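Local coordinates for Two-component insecticidal protein 16 kDa unit (Alcaligenes faecalis, PDB 5V3S) that acts as the 16 kDa part of a two-component aegerolysin-family insecticidal toxin that kills corn rootworm, at residues W40-V45 / D50-P55; F97-D102 / V123-G128; S29-E34 / E119-I124. All coordinates share one frame; numbering follows the deposited sequence.

In the fold
From the N terminus, strand 31-38 opens interaction 3 and strand 40-44 follows at once, carrying the first half of interaction 1. Interaction 1 closes almost immediately as a hairpin with strand 52-53, nested in the long loop that interaction 3 will close. Strand 94-103 then opens interaction 2, and both remaining contacts end on strand 121-126, where they share Val123 and Ile124. Interaction 1 builds one edge of the six-stranded mixed sheet. Interactions 2 and 3 tie its other edge strand, 121-126, to the five-stranded antiparallel sheet facing it. Interactions 1 and 2 meet directly, with Phe43 CE1 3.9 Å from Trp101 CH2.

Interaction 1: residues W40-V45 / D50-P55; sequences WGKFHV and DKEISP
Phe43 brings the edge of its ring up to Pro55: CG of the proline lies close to the ring plane, 3.9 Å from Phe43 CE2. At the root of the side chain, Phe43 CB rests 3.9 Å from Ile53 CG1, and both side chains touch Ile58 of helix 55-58. Further along, Val45 CG2 meets Ile53 CG2, the two side chains crossing at about a right angle. Val45 has CG2 beside its own backbone N, a torsion that turns this methyl to touch both Lys51 CB and Ile53 CG2. These residues belong to the beta hairpin of strand 40-44 and the short, weakly bonded strand 52-53, which is the outermost strand of the mixed sheet; on the inner flank, strand 40-44 pairs with strand 68-74. His44 and Glu52 form a non-hydrogen-bonded antiparallel pair, with CA atoms 4.1 Å apart and diverging side chains. Two backbone bonds join the strands, Val45 N to Lys51 O at 2.9 Å and Ile53 N to Phe43 O at 3.1 Å. A water completes the join. It accepts from Phe43 N and donates to Ile53 O and to Glu52 OE2, the same carboxylate oxygen that makes a salt bridge to Arg76. Glu52, with CG anti to the backbone N (chi1 169°) and an extended chain, brings its carboxylate up to the base of Lys42, OE2 3.9 Å from Lys42 CB. Lys42 itself runs on straight to a salt bridge with Glu77. The imidazole of His44 bonds within its own segment, ND1 donating to Val45 O of the next residue at 2.8 Å from above the carbonyl plane.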
loop_
_atom_site.group_PDB
_atom_site.type_symbol
_atom_site.label_atom_id
_atom_site.label_comp_id
_atom_site.label_asym_id
_atom_site.label_seq_id
_atom_site.Cartn_x
_atom_site.Cartn_y
_atom_site.Cartn_z
ATOM N N TRP A 40 2.488 -9.765 -9.921
ATOM C CA TRP A 40 3.301 -9.191 -11.010
ATOM C C TRP A 40 4.093 -8.021 -10.486
ATOM O O TRP A 40 3.602 -7.271 -9.601
ATOM C CB TRP A 40 2.406 -8.698 -12.123
ATOM C CG TRP A 40 1.664 -9.775 -12.785
ATOM C CD1 TRP A 40 0.407 -10.167 -12.518
ATOM C CD2 TRP A 40 2.132 -10.621 -13.873
ATOM N NE1 TRP A 40 0.042 -11.209 -13.332
ATOM C CE2 TRP A 40 1.077 -11.509 -14.180
ATOM C CE3 TRP A 40 3.327 -10.709 -14.587
ATOM C CZ2 TRP A 40 1.180 -12.499 -15.172
ATOM C CZ3 TRP A 40 3.435 -11.695 -15.632
ATOM C CH2 TRP A 40 2.355 -12.571 -15.894
ATOM N N GLY A 41 5.271 -7.835 -11.066
ATOM C CA GLY A 41 6.184 -6.788 -10.762
ATOM C C GLY A 41 7.082 -7.042 -9.593
ATOM O O GLY A 41 7.265 -8.189 -9.134
ATOM N N LYS A 42 7.643 -5.963 -9.067
ATOM C CA LYS A 42 8.553 -6.039 -7.960
ATOM C C LYS A 42 8.306 -4.927 -6.930
ATOM O O LYS A 42 7.694 -3.929 -7.244
ATOM C CB LYS A 42 10.017 -5.912 -8.461
ATOM C CG LYS A 42 10.317 -4.570 -9.105
ATOM C CD LYS A 42 11.787 -4.536 -9.655
ATOM C CE LYS A 42 12.100 -3.182 -10.320
ATOM N NZ LYS A 42 13.532 -3.203 -10.780
ATOM N N PHE A 43 8.699 -5.169 -5.698
ATOM C CA PHE A 43 8.739 -4.156 -4.698
ATOM C C PHE A 43 10.135 -3.570 -4.770
ATOM O O PHE A 43 11.078 -4.240 -5.200
ATOM C CB PHE A 43 8.501 -4.731 -3.278
ATOM C CG PHE A 43 7.023 -5.077 -2.954
ATOM C CD1 PHE A 43 6.068 -4.126 -2.955
ATOM C CD2 PHE A 43 6.698 -6.337 -2.529
ATOM C CE1 PHE A 43 4.763 -4.424 -2.654
ATOM C CE2 PHE A 43 5.404 -6.656 -2.186
ATOM C CZ PHE A 43 4.431 -5.684 -2.257
ATOM N N HIS A 44 10.256 -2.337 -4.311
ATOM C CA HIS A 44 11.516 -1.626 -4.273
ATOM C C HIS A 44 11.484 -0.443 -3.293
ATOM O O HIS A 44 10.410 0.098 -2.873
ATOM C CB HIS A 44 11.972 -1.120 -5.681
ATOM C CG HIS A 44 11.060 -0.099 -6.239
ATOM N ND1 HIS A 44 11.181 1.245 -5.906
ATOM C CD2 HIS A 44 9.960 -0.199 -6.993
ATOM C CE1 HIS A 44 10.209 1.913 -6.468
ATOM N NE2 HIS A 44 9.444 1.061 -7.121
ATOM N N VAL A 45 12.705 -0.044 -2.979
ATOM C CA VAL A 45 12.954 1.050 -2.032
ATOM C C VAL A 45 12.316 2.266 -2.660
ATOM O O VAL A 45 12.525 2.544 -3.864
ATOM C CB VAL A 45 14.492 1.272 -1.739
ATOM C CG1 VAL A 45 14.703 2.548 -0.925
ATOM C CG2 VAL A 45 15.089 0.074 -1.033
ATOM N N ASP A 50 15.548 0.764 -9.016
ATOM C CA ASP A 50 16.593 -0.276 -9.229
ATOM C C ASP A 50 16.927 -1.038 -7.962
ATOM O O ASP A 50 17.633 -2.009 -8.048
ATOM C CB ASP A 50 17.889 0.307 -9.840
ATOM C CG ASP A 50 17.686 0.942 -11.273
ATOM O OD1 ASP A 50 16.965 0.427 -12.108
ATOM O OD2 ASP A 50 18.267 1.996 -11.562
ATOM N N LYS A 51 16.386 -0.669 -6.779
ATOM C CA LYS A 51 16.747 -1.324 -5.550
ATOM C C LYS A 51 15.555 -2.206 -5.026
ATOM O O LYS A 51 14.745 -1.735 -4.237
ATOM C CB LYS A 51 17.175 -0.303 -4.462
ATOM C CG LYS A 51 18.632 0.261 -4.548
ATOM C CD LYS A 51 18.840 1.396 -3.534
ATOM C CE LYS A 51 20.260 1.422 -2.949
ATOM N NZ LYS A 51 21.406 1.633 -3.898
ATOM N N GLU A 52 15.498 -3.443 -5.487
ATOM C CA GLU A 52 14.367 -4.377 -5.195
ATOM C C GLU A 52 14.449 -4.847 -3.764
ATOM O O GLU A 52 15.566 -5.021 -3.224
ATOM C CB GLU A 52 14.358 -5.606 -6.137
ATOM C CG GLU A 52 13.401 -6.749 -5.743
ATOM C CD GLU A 52 13.159 -7.841 -6.812
ATOM O OE1 GLU A 52 13.981 -7.925 -7.749
ATOM O OE2 GLU A 52 12.154 -8.611 -6.706
ATOM N N ILE A 53 13.296 -4.982 -3.126
ATOM C CA ILE A 53 13.175 -5.591 -1.817
ATOM C C ILE A 53 12.066 -6.689 -1.964
ATOM O O ILE A 53 11.154 -6.612 -2.834
ATOM C CB ILE A 53 12.832 -4.570 -0.678
ATOM C CG1 ILE A 53 11.419 -3.992 -0.864
ATOM C CG2 ILE A 53 13.907 -3.498 -0.583
ATOM C CD1 ILE A 53 10.975 -2.934 0.174
ATOM N N SER A 54 12.070 -7.630 -1.054
ATOM C CA SER A 54 11.118 -8.694 -1.102
ATOM C C SER A 54 9.902 -8.370 -0.259
ATOM O O SER A 54 10.001 -7.536 0.694
ATOM C CB SER A 54 11.798 -9.990 -0.626
ATOM O OG SER A 54 12.151 -9.796 0.729
ATOM N N PRO A 55 8.793 -9.102 -0.471
ATOM C CA PRO A 55 7.636 -9.072 0.462
ATOM C C PRO A 55 8.046 -9.254 1.884
ATOM O O PRO A 55 7.467 -8.575 2.776
ATOM C CB PRO A 55 6.746 -10.226 -0.042
ATOM C CG PRO A 55 7.025 -10.184 -1.512
ATOM C CD PRO A 55 8.487 -9.902 -1.677
HETATM O O HOH W 1 15.405 -4.215 -9.335
HETATM O O HOH W 2 10.125 -7.661 -5.185
#

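Interaction 2: residues F97-D102 / V123-G128; sequences FEYYWD and VIKKGG
Phe97 and Val123 cross obliquely, the ring atom CD2 of Phe97 lying 3.8 Å from the Val123 methyl CG1. Two residues further along each strand, Tyr99 and Lys125 cross at about a right angle: the lysine passes its methylene CD to within 3.7 Å of Tyr99 CE1. Lys125 leaves the backbone extended, then bends at chi3 (72°) and again at chi4 (87°), and this double turn brings its ammonium group to the turn at Gly127. There NZ donates to Gly127 O at 3.1 Å, in the carbonyl plane and on a lone pair. The same NZ makes a salt bridge to Asp111 OD2, which also takes a hydrogen bond from Tyr99 OH, so one carboxylate oxygen holds both side chains at their polar ends; the ammonium charge would probably help to keep Asp111 ionised. No backbone bond spans the gap, the CA atoms of Phe97 and Val123 being 8.1 Å apart. Ile138 of strand 136-144 and Leu113 of strand 110-115 both touch the Tyr99 ring. Side chains meeting between two facing sheets, with no backbone bond from one to the other, are what a beta sandwich is built from, here that of the aegerolysin family.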
loop_
_atom_site.group_PDB
_atom_site.type_symbol
_atom_site.label_atom_id
_atom_site.label_comp_id
_atom_site.label_asym_id
_atom_site.label_seq_id
_atom_site.Cartn_x
_atom_site.Cartn_y
_atom_site.Cartn_z
ATOM N N PHE A 97 -7.178 -3.089 7.912
ATOM C CA PHE A 97 -7.551 -3.045 6.428
ATOM C C PHE A 97 -6.755 -4.016 5.583
ATOM O O PHE A 97 -5.743 -4.551 5.972
ATOM C CB PHE A 97 -7.515 -1.658 5.776
ATOM C CG PHE A 97 -6.128 -1.050 5.545
ATOM C CD1 PHE A 97 -5.304 -1.450 4.536
ATOM C CD2 PHE A 97 -5.670 0.020 6.333
ATOM C CE1 PHE A 97 -4.073 -0.835 4.306
ATOM C CE2 PHE A 97 -4.467 0.616 6.118
ATOM C CZ PHE A 97 -3.638 0.179 5.094
ATOM N N GLU A 98 -7.325 -4.310 4.441
ATOM C CA GLU A 98 -6.696 -5.097 3.390
ATOM C C GLU A 98 -6.689 -4.175 2.188
ATOM O O GLU A 98 -7.685 -3.424 1.943
ATOM C CB GLU A 98 -7.480 -6.353 3.095
ATOM C CG GLU A 98 -7.408 -7.367 4.251
ATOM C CD GLU A 98 -8.474 -8.439 4.140
ATOM O OE1 GLU A 98 -9.579 -8.225 3.591
ATOM O OE2 GLU A 98 -8.150 -9.509 4.537
ATOM N N TYR A 99 -5.514 -4.096 1.527
ATOM C CA TYR A 99 -5.431 -3.310 0.323
ATOM C C TYR A 99 -4.981 -4.191 -0.875
ATOM O O TYR A 99 -4.229 -5.140 -0.688
ATOM C CB TYR A 99 -4.468 -2.134 0.529
ATOM C CG TYR A 99 -4.448 -1.195 -0.649
ATOM C CD1 TYR A 99 -5.623 -0.455 -1.008
ATOM C CD2 TYR A 99 -3.313 -1.104 -1.443
ATOM C CE1 TYR A 99 -5.588 0.398 -2.124
ATOM C CE2 TYR A 99 -3.262 -0.245 -2.487
ATOM C CZ TYR A 99 -4.406 0.485 -2.841
ATOM O OH TYR A 99 -4.298 1.269 -3.971
ATOM N N TYR A 100 -5.423 -3.845 -2.080
ATOM C CA TYR A 100 -5.101 -4.643 -3.312
ATOM C C TYR A 100 -5.109 -3.719 -4.470
ATOM O O TYR A 100 -5.900 -2.750 -4.503
ATOM C CB TYR A 100 -6.147 -5.801 -3.531
ATOM C CG TYR A 100 -6.151 -6.427 -4.938
ATOM C CD1 TYR A 100 -5.196 -7.339 -5.282
ATOM C CD2 TYR A 100 -7.059 -6.014 -5.949
ATOM C CE1 TYR A 100 -5.078 -7.861 -6.554
ATOM C CE2 TYR A 100 -6.983 -6.568 -7.232
ATOM C CZ TYR A 100 -5.977 -7.519 -7.505
ATOM O OH TYR A 100 -5.835 -8.090 -8.723
ATOM N N TRP A 101 -4.149 -3.920 -5.383
ATOM C CA TRP A 101 -4.049 -3.115 -6.592
ATOM C C TRP A 101 -3.737 -4.037 -7.802
ATOM O O TRP A 101 -3.168 -5.096 -7.651
ATOM C CB TRP A 101 -2.973 -2.029 -6.432
ATOM C CG TRP A 101 -1.591 -2.575 -6.306
ATOM C CD1 TRP A 101 -0.730 -2.854 -7.326
ATOM C CD2 TRP A 101 -0.904 -2.957 -5.109
ATOM N NE1 TRP A 101 0.414 -3.376 -6.862
ATOM C CE2 TRP A 101 0.345 -3.454 -5.490
ATOM C CE3 TRP A 101 -1.185 -2.838 -3.747
ATOM C CZ2 TRP A 101 1.282 -3.924 -4.558
ATOM C CZ3 TRP A 101 -0.268 -3.321 -2.838
ATOM C CH2 TRP A 101 0.969 -3.800 -3.242
ATOM N N ASP A 102 -4.185 -3.603 -8.974
ATOM C CA ASP A 102 -3.909 -4.310 -10.190
ATOM C C ASP A 102 -3.681 -3.232 -11.187
ATOM O O ASP A 102 -4.609 -2.536 -11.552
ATOM C CB ASP A 102 -5.060 -5.256 -10.535
ATOM C CG ASP A 102 -4.782 -6.014 -11.827
ATOM O OD1 ASP A 102 -3.591 -6.218 -12.138
ATOM O OD2 ASP A 102 -5.744 -6.373 -12.510
ATOM N N VAL A 123 -10.217 5.105 8.484
ATOM C CA VAL A 123 -9.262 4.787 7.465
ATOM C C VAL A 123 -9.656 5.458 6.161
ATOM O O VAL A 123 -10.734 5.170 5.656
ATOM C CB VAL A 123 -9.166 3.287 7.282
ATOM C CG1 VAL A 123 -8.140 2.946 6.258
ATOM C CG2 VAL A 123 -8.714 2.596 8.516
ATOM N N ILE A 124 -8.793 6.309 5.642
ATOM C CA ILE A 124 -9.057 7.135 4.410
ATOM C C ILE A 124 -7.955 7.018 3.349
ATOM O O ILE A 124 -6.778 7.291 3.663
ATOM C CB ILE A 124 -9.311 8.600 4.714
ATOM C CG1 ILE A 124 -10.443 8.827 5.751
ATOM C CG2 ILE A 124 -9.637 9.333 3.364
ATOM C CD1 ILE A 124 -11.838 8.621 5.243
ATOM N N LYS A 125 -8.364 6.645 2.100
ATOM C CA LYS A 125 -7.416 6.660 0.986
ATOM C C LYS A 125 -7.608 7.878 0.002
ATOM O O LYS A 125 -8.746 8.266 -0.313
ATOM C CB LYS A 125 -7.554 5.353 0.244
ATOM C CG LYS A 125 -6.641 5.211 -0.961
ATOM C CD LYS A 125 -6.787 3.825 -1.569
ATOM C CE LYS A 125 -8.144 3.714 -2.280
ATOM N NZ LYS A 125 -8.199 4.170 -3.709
ATOM N N LYS A 126 -6.498 8.438 -0.445
ATOM C CA LYS A 126 -6.443 9.494 -1.458
ATOM C C LYS A 126 -5.569 8.944 -2.556
ATOM O O LYS A 126 -4.609 8.210 -2.310
ATOM C CB LYS A 126 -5.851 10.800 -0.904
ATOM C CG LYS A 126 -6.568 11.392 0.345
ATOM C CD LYS A 126 -7.757 12.340 0.056
ATOM C CE LYS A 126 -8.651 12.551 1.323
ATOM N NZ LYS A 126 -10.048 12.900 0.912
ATOM N N GLY A 127 -5.898 9.266 -3.829
ATOM C CA GLY A 127 -5.242 8.601 -4.962
ATOM C C GLY A 127 -5.773 7.195 -5.134
ATOM O O GLY A 127 -6.676 6.723 -4.405
ATOM N N GLY A 128 -5.249 6.455 -6.100
ATOM C CA GLY A 128 -5.660 5.053 -6.262
ATOM C C GLY A 128 -6.922 4.998 -7.113
ATOM O O GLY A 128 -7.299 5.996 -7.712
#

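Interaction 3: residues S29-E34 / E119-I124; sequences SNFKVE and ENYTVI
Tyr121 sends its CB toward strand 31-38, and its ring runs on to meet Phe31. CG stands beside the backbone N and anti to the carbonyl carbon (chi1 -55°), which carries the ring toward Phe31; its CD1-CE1 flank does the touching. The first ring atom on that flank, CD1, lies near the plane of the Phe31 ring at its edge, 4.0 Å from Phe31 CE2. Next along, CE1 makes the tightest approach, 3.7 Å from Phe31 CE2 and 3.9 Å from Phe31 CZ. At the tip, OH has moved past the phenylalanine and hydrogen-bonds to Asp91 OD2. The other oxygen of that carboxylate, OD1, bonds to Ser29 OG, so Asp91 links the tyrosine to the start of the segment that carries its aromatic partner. The bond probably helps to hold the ring's orientation.

The two rings slide past each other in opposite directions, with centroids 5.9 Å apart and planes turned 67° against each other, an oblique pair. The contact across the segments is thus carried by one flank of the tyrosine and the far end of the phenylalanine, CE2 and CZ, and both residues are buried.

Around them, Leu89 and Asp91 of strand 83-91 touch Phe31 from its own sheet, and Val142 of strand 136-144 touches it from the opposing one. Tyr121 in turn packs on Lys144 of its sheet neighbour, strand 136-144, and reaches across to Val96 of strand 94-103, which places the aromatic pair between the two sheets of the sandwich.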
loop_
_atom_site.group_PDB
_atom_site.type_symbol
_atom_site.label_atom_id
_atom_site.label_comp_id
_atom_site.label_asym_id
_atom_site.label_seq_id
_atom_site.Cartn_x
_atom_site.Cartn_y
_atom_site.Cartn_z
ATOM N N SER A 29 -1.836 4.669 17.739
ATOM C CA SER A 29 -1.366 3.296 17.996
ATOM C C SER A 29 -0.149 3.044 17.125
ATOM O O SER A 29 0.191 3.891 16.322
ATOM C CB SER A 29 -2.415 2.265 17.704
ATOM O OG SER A 29 -2.170 1.079 18.440
ATOM N N ASN A 30 0.538 1.926 17.335
ATOM C CA ASN A 30 1.564 1.460 16.368
ATOM C C ASN A 30 0.934 0.306 15.636
ATOM O O ASN A 30 0.260 -0.486 16.242
ATOM C CB ASN A 30 2.793 0.966 17.046
ATOM C CG ASN A 30 3.268 1.960 18.093
ATOM O OD1 ASN A 30 3.327 3.164 17.831
ATOM N ND2 ASN A 30 3.591 1.448 19.262
ATOM N N PHE A 31 1.130 0.277 14.299
ATOM C CA PHE A 31 0.487 -0.682 13.446
ATOM C C PHE A 31 1.573 -1.458 12.712
ATOM O O PHE A 31 2.715 -1.007 12.685
ATOM C CB PHE A 31 -0.372 0.074 12.362
ATOM C CG PHE A 31 -1.537 0.843 12.937
ATOM C CD1 PHE A 31 -1.354 2.059 13.566
ATOM C CD2 PHE A 31 -2.818 0.380 12.802
ATOM C CE1 PHE A 31 -2.477 2.814 14.001
ATOM C CE2 PHE A 31 -3.918 1.066 13.277
ATOM C CZ PHE A 31 -3.737 2.304 13.898
ATOM N N LYS A 32 1.177 -2.619 12.174
ATOM C CA LYS A 32 2.077 -3.618 11.585
ATOM C C LYS A 32 1.599 -3.987 10.188
ATOM O O LYS A 32 0.392 -4.392 10.052
ATOM C CB LYS A 32 2.101 -4.861 12.436
ATOM C CG LYS A 32 3.071 -5.955 11.987
ATOM C CD LYS A 32 2.969 -7.167 12.926
ATOM C CE LYS A 32 1.566 -7.822 12.959
ATOM N NZ LYS A 32 1.517 -9.190 13.628
ATOM N N VAL A 33 2.528 -3.920 9.216
ATOM C CA VAL A 33 2.240 -4.457 7.856
ATOM C C VAL A 33 2.403 -5.971 7.844
ATOM O O VAL A 33 3.409 -6.513 8.303
ATOM C CB VAL A 33 3.096 -3.770 6.782
ATOM C CG1 VAL A 33 2.699 -4.305 5.442
ATOM C CG2 VAL A 33 3.038 -2.218 6.853
ATOM N N GLU A 34 1.439 -6.716 7.276
ATOM C CA GLU A 34 1.638 -8.149 7.097
ATOM C C GLU A 34 0.907 -8.525 5.814
ATOM O O GLU A 34 0.115 -7.753 5.248
ATOM C CB GLU A 34 1.055 -8.968 8.248
ATOM C CG GLU A 34 1.691 -8.842 9.562
ATOM C CD GLU A 34 3.070 -9.426 9.678
ATOM O OE1 GLU A 34 3.542 -10.298 8.904
ATOM O OE2 GLU A 34 3.740 -8.939 10.625
ATOM N N GLU A 119 -15.535 0.718 13.070
ATOM C CA GLU A 119 -16.021 1.195 14.348
ATOM C C GLU A 119 -14.880 1.806 15.136
ATOM O O GLU A 119 -15.076 2.840 15.728
ATOM C CB GLU A 119 -16.644 0.055 15.172
ATOM C CG GLU A 119 -18.057 -0.349 14.756
ATOM C CD GLU A 119 -18.892 -0.894 15.934
ATOM O OE1 GLU A 119 -18.450 -0.833 17.121
ATOM O OE2 GLU A 119 -20.022 -1.360 15.686
ATOM N N ASN A 120 -13.703 1.205 15.110
ATOM C CA ASN A 120 -12.577 1.602 15.999
ATOM C C ASN A 120 -11.496 2.458 15.295
ATOM O O ASN A 120 -10.693 3.047 15.938
ATOM C CB ASN A 120 -12.009 0.338 16.627
ATOM C CG ASN A 120 -12.994 -0.284 17.612
ATOM O OD1 ASN A 120 -13.489 0.414 18.504
ATOM N ND2 ASN A 120 -13.275 -1.572 17.461
ATOM N N TYR A 121 -11.535 2.518 13.956
ATOM C CA TYR A 121 -10.539 3.173 13.128
ATOM C C TYR A 121 -11.189 4.016 12.001
ATOM O O TYR A 121 -12.251 3.681 11.491
ATOM C CB TYR A 121 -9.604 2.154 12.530
ATOM C CG TYR A 121 -8.967 1.267 13.567
ATOM C CD1 TYR A 121 -7.746 1.593 14.144
ATOM C CD2 TYR A 121 -9.561 0.086 13.905
ATOM C CE1 TYR A 121 -7.109 0.727 15.049
ATOM C CE2 TYR A 121 -9.011 -0.721 14.845
ATOM C CZ TYR A 121 -7.826 -0.389 15.424
ATOM O OH TYR A 121 -7.314 -1.236 16.359
ATOM N N THR A 122 -10.655 5.174 11.789
ATOM C CA THR A 122 -10.926 5.943 10.615
ATOM C C THR A 122 -9.810 5.670 9.613
ATOM O O THR A 122 -8.664 5.970 9.799
ATOM C CB THR A 122 -11.104 7.431 10.899
ATOM O OG1 THR A 122 -12.092 7.588 11.936
ATOM C CG2 THR A 122 -11.624 8.151 9.647
ATOM N N VAL A 123 -10.217 5.105 8.484
ATOM C CA VAL A 123 -9.262 4.787 7.465
ATOM C C VAL A 123 -9.656 5.458 6.161
ATOM O O VAL A 123 -10.734 5.170 5.656
ATOM C CB VAL A 123 -9.166 3.287 7.282
ATOM C CG1 VAL A 123 -8.140 2.946 6.258
ATOM C CG2 VAL A 123 -8.714 2.596 8.516
ATOM N N ILE A 124 -8.793 6.309 5.642
ATOM C CA ILE A 124 -9.057 7.135 4.410
ATOM C C ILE A 124 -7.955 7.018 3.349
ATOM O O ILE A 124 -6.778 7.291 3.663
ATOM C CB ILE A 124 -9.311 8.600 4.714
ATOM C CG1 ILE A 124 -10.443 8.827 5.751
ATOM C CG2 ILE A 124 -9.637 9.333 3.364
ATOM C CD1 ILE A 124 -11.838 8.621 5.243
#